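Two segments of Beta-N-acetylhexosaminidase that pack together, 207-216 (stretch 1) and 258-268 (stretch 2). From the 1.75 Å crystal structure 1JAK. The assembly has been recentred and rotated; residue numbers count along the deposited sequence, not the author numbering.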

# COMPACT_ATOMS: atom_id res chain seq x y z
N SER A 207 -9.13 7.64 -26.09
CA SER A 207 -8.42 7.78 -27.35
C SER A 207 -8.00 6.45 -27.99
O SER A 207 -7.76 6.39 -29.19
N TRP A 208 -7.93 5.40 -27.17
CA TRP A 208 -7.57 4.07 -27.65
C TRP A 208 -8.51 3.07 -26.98
O TRP A 208 -8.11 2.31 -26.09
N PRO A 209 -9.79 3.05 -27.40
CA PRO A 209 -10.85 2.19 -26.89
C PRO A 209 -10.57 0.69 -26.78
O PRO A 209 -11.08 0.03 -25.87
N ARG A 210 -9.78 0.15 -27.70
CA ARG A 210 -9.48 -1.28 -27.69
C ARG A 210 -8.59 -1.74 -26.55
O ARG A 210 -8.55 -2.93 -26.23
N LEU A 211 -7.85 -0.82 -25.94
CA LEU A 211 -6.98 -1.20 -24.84
C LEU A 211 -7.80 -1.89 -23.76
O LEU A 211 -7.42 -2.95 -23.26
N ALA A 212 -8.94 -1.30 -23.41
CA ALA A 212 -9.79 -1.89 -22.39
C ALA A 212 -10.68 -3.01 -22.91
O ALA A 212 -10.72 -4.10 -22.32
N THR A 213 -11.38 -2.77 -24.01
CA THR A 213 -12.29 -3.77 -24.57
C THR A 213 -11.63 -5.04 -25.07
O THR A 213 -12.22 -6.12 -25.00
N TYR A 214 -10.41 -4.92 -25.58
CA TYR A 214 -9.68 -6.09 -26.06
C TYR A 214 -8.54 -6.43 -25.11
O TYR A 214 -8.45 -7.56 -24.62
N GLY A 215 -7.69 -5.45 -24.83
CA GLY A 215 -6.56 -5.67 -23.94
C GLY A 215 -6.94 -6.09 -22.54
O GLY A 215 -6.15 -6.72 -21.83
N GLY A 216 -8.15 -5.75 -22.11
CA GLY A 216 -8.57 -6.14 -20.78
C GLY A 216 -9.50 -7.34 -20.79
O GLY A 216 -10.04 -7.71 -19.75
N ASN A 258 2.33 -6.11 -23.41
CA ASN A 258 1.61 -6.95 -24.36
C ASN A 258 0.12 -6.66 -24.50
O ASN A 258 -0.42 -6.74 -25.60
N ALA A 259 -0.56 -6.32 -23.40
CA ALA A 259 -1.99 -6.05 -23.50
C ALA A 259 -2.26 -4.92 -24.49
O ALA A 259 -3.21 -4.99 -25.28
N ALA A 260 -1.42 -3.90 -24.47
CA ALA A 260 -1.58 -2.77 -25.39
C ALA A 260 -1.18 -3.20 -26.80
O ALA A 260 -1.89 -2.90 -27.77
N LEU A 261 -0.06 -3.89 -26.90
CA LEU A 261 0.45 -4.35 -28.19
C LEU A 261 -0.53 -5.28 -28.90
O LEU A 261 -0.67 -5.24 -30.12
N ALA A 262 -1.22 -6.12 -28.12
CA ALA A 262 -2.18 -7.06 -28.68
C ALA A 262 -3.44 -6.35 -29.16
O ALA A 262 -4.17 -6.87 -30.01
N SER A 263 -3.68 -5.16 -28.63
CA SER A 263 -4.86 -4.38 -28.98
C SER A 263 -4.69 -3.52 -30.23
O SER A 263 -5.67 -3.23 -30.92
N TYR A 264 -3.46 -3.11 -30.51
CA TYR A 264 -3.18 -2.28 -31.68
C TYR A 264 -1.94 -2.73 -32.44
O TYR A 264 -0.81 -2.47 -32.02
N ALA A 265 -2.16 -3.39 -33.57
CA ALA A 265 -1.08 -3.90 -34.40
C ALA A 265 -0.01 -2.85 -34.71
O ALA A 265 1.18 -3.15 -34.71
N GLU A 266 -0.44 -1.61 -34.96
CA GLU A 266 0.49 -0.53 -35.30
C GLU A 266 1.58 -0.23 -34.28
O GLU A 266 2.64 0.31 -34.63
N LEU A 267 1.34 -0.56 -33.01
CA LEU A 267 2.33 -0.30 -31.97
C LEU A 267 3.49 -1.28 -32.00
O LEU A 267 4.52 -1.05 -31.37
N ASN A 268 3.32 -2.37 -32.73
CA ASN A 268 4.34 -3.41 -32.81
C ASN A 268 5.40 -3.15 -33.87
O ASN A 268 5.10 -2.67 -34.96

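The most unusual feature of this contact is the way the side chain of Y264 brings its hydroxyl up to the backbone of the other stretch, where it meets R210 N. R210 N donates a hydrogen bond to Y264 OH at 2.9 Å, with an N-H...acceptor angle of 157°. P209 N lies 3.3 Å from the same Y264 OH, but a proline nitrogen has no hydrogen to share, so that approach is a contact only. Y264 has chi1 -70° (m) and chi2 88°; its CA-to-CB bond points sideways, yet the ring carries its end nearer, and this residue has the largest area covered by the opposing stretch, 104 Å².

The Y264 ring is also the face of an aromatic pair. W208, chi1 -60° (m) and chi2 72°, turns the edge of its six-membered ring toward that face; the centroids are 4.8 Å apart, the planes meet at 80°, and W208 CE3 comes within 3.7 Å of Y264 CD2. Farther along the indole, W208 CH2 reaches L267 CD2 at 4.3 Å, while W208 NE1 is satisfied elsewhere in the structure.

L211 (m, t) begins sideways, but its end approaches the helix of stretch 2. L211 CD2 sits 3.7 Å from A260 CB, and L211 CG is 4.0 Å from Y264 CE1. The small alanine thus lies directly against the leucine methyl.

The CA-to-CB bond of R210 points toward stretch 2, and chi1 to chi3 are m, t and p. R210 NE donates to S263 O at 2.8 Å and 165°, with the acceptor near the guanidinium plane. Water 1 extends this link: it accepts from R210 NH2 at 2.8 Å and donates to A262 O at 2.7 Å, with a weak bond to S263 O at 3.4 Å. A262 O also accepts a hydrogen bond from water 2 at 2.8 Å, and that water accepts from Y214 OH at 3.1 Å. The CA-to-CB bond of Y214 points toward stretch 2 (chi1 -171°, t), and its CE2 lies 4.2 Å from A262 CB.

The backbones come closest at G215, whose CA is 4.6 Å from A259 CA. An ideal CB here would point toward stretch 2 and fall 2.8 Å from S263 OG and 2.9 Å from A259 O, both clashes, so a CB does not fit at this close approach; it would also lie 2.3 Å from L211 O within its own stretch, so the contact is not the sole constraint. S263 (chi1 -59°, m) donates from OG to A259 O at 2.8 Å within its own stretch; G215 N is 3.1 Å from S263 OG, but the poor angle rules out a hydrogen bond.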

# COMPACT_ATOMS: atom_id res chain seq x y z
CB SER A 207 -7.20 8.69 -27.16
OG SER A 207 -6.44 8.32 -26.03
CB TRP A 208 -6.11 3.74 -27.28
CG TRP A 208 -5.11 4.69 -27.86
CD1 TRP A 208 -4.89 5.98 -27.48
CD2 TRP A 208 -4.22 4.44 -28.96
NE1 TRP A 208 -3.92 6.56 -28.27
CE2 TRP A 208 -3.49 5.63 -29.19
CE3 TRP A 208 -3.97 3.32 -29.77
CZ2 TRP A 208 -2.53 5.74 -30.20
CZ3 TRP A 208 -3.01 3.43 -30.78
CH2 TRP A 208 -2.30 4.63 -30.98
CB PRO A 209 -12.02 2.47 -27.83
CG PRO A 209 -11.77 3.87 -28.28
CD PRO A 209 -10.29 3.86 -28.53
CB ARG A 210 -8.85 -1.70 -29.03
CG ARG A 210 -9.83 -1.73 -30.20
CD ARG A 210 -9.10 -2.05 -31.50
NE ARG A 210 -8.44 -3.35 -31.48
CZ ARG A 210 -9.08 -4.52 -31.51
NH1 ARG A 210 -10.40 -4.56 -31.55
NH2 ARG A 210 -8.39 -5.65 -31.50
CB LEU A 211 -6.27 0.03 -24.25
CG LEU A 211 -5.27 0.74 -25.17
CD1 LEU A 211 -4.73 1.98 -24.48
CD2 LEU A 211 -4.12 -0.21 -25.52
CB ALA A 212 -10.66 -0.80 -21.74
CB THR A 213 -13.15 -3.17 -25.70
OG1 THR A 213 -12.30 -2.76 -26.78
CG2 THR A 213 -13.92 -1.96 -25.19
CB TYR A 214 -9.11 -5.84 -27.46
CG TYR A 214 -8.53 -7.08 -28.10
CD1 TYR A 214 -9.36 -8.08 -28.59
CD2 TYR A 214 -7.15 -7.27 -28.18
CE1 TYR A 214 -8.83 -9.25 -29.16
CE2 TYR A 214 -6.61 -8.43 -28.74
CZ TYR A 214 -7.45 -9.41 -29.23
OH TYR A 214 -6.93 -10.55 -29.79
CB ASN A 258 1.77 -8.44 -24.05
CG ASN A 258 1.26 -9.31 -25.18
OD1 ASN A 258 1.89 -9.41 -26.23
ND2 ASN A 258 0.09 -9.91 -24.99
CB ALA A 259 -2.57 -5.70 -22.13
CB ALA A 260 -0.71 -1.60 -24.94
CB LEU A 261 1.78 -5.09 -28.01
CG LEU A 261 2.95 -4.25 -27.49
CD1 LEU A 261 4.12 -5.16 -27.15
CD2 LEU A 261 3.35 -3.22 -28.54
CB ALA A 262 -2.55 -8.11 -27.63
CB SER A 263 -5.26 -3.49 -27.80
OG SER A 263 -5.54 -4.26 -26.65
CB TYR A 264 -3.02 -0.81 -31.25
CG TYR A 264 -4.32 -0.18 -30.79
CD1 TYR A 264 -4.74 -0.27 -29.47
CD2 TYR A 264 -5.15 0.46 -31.71
CE1 TYR A 264 -5.97 0.27 -29.07
CE2 TYR A 264 -6.38 0.99 -31.32
CZ TYR A 264 -6.78 0.89 -30.00
OH TYR A 264 -8.00 1.41 -29.63
CB ALA A 265 -1.64 -4.46 -35.70
CB GLU A 266 -0.31 0.75 -35.60
CG GLU A 266 -1.11 1.26 -34.42
CD GLU A 266 -2.16 2.27 -34.84
OE1 GLU A 266 -1.78 3.37 -35.31
OE2 GLU A 266 -3.36 1.97 -34.68
CB LEU A 267 1.66 -0.38 -30.59
CG LEU A 267 0.53 0.61 -30.31
CD1 LEU A 267 -0.06 0.31 -28.94
CD2 LEU A 267 1.07 2.03 -30.36
CB ASN A 268 3.66 -4.75 -33.06
CG ASN A 268 2.70 -5.12 -31.95
OD1 ASN A 268 3.11 -5.67 -30.93
ND2 ASN A 268 1.43 -4.79 -32.13
O HOH W 1 -5.76 -6.35 -32.15
O HOH W 2 -4.11 -9.64 -30.67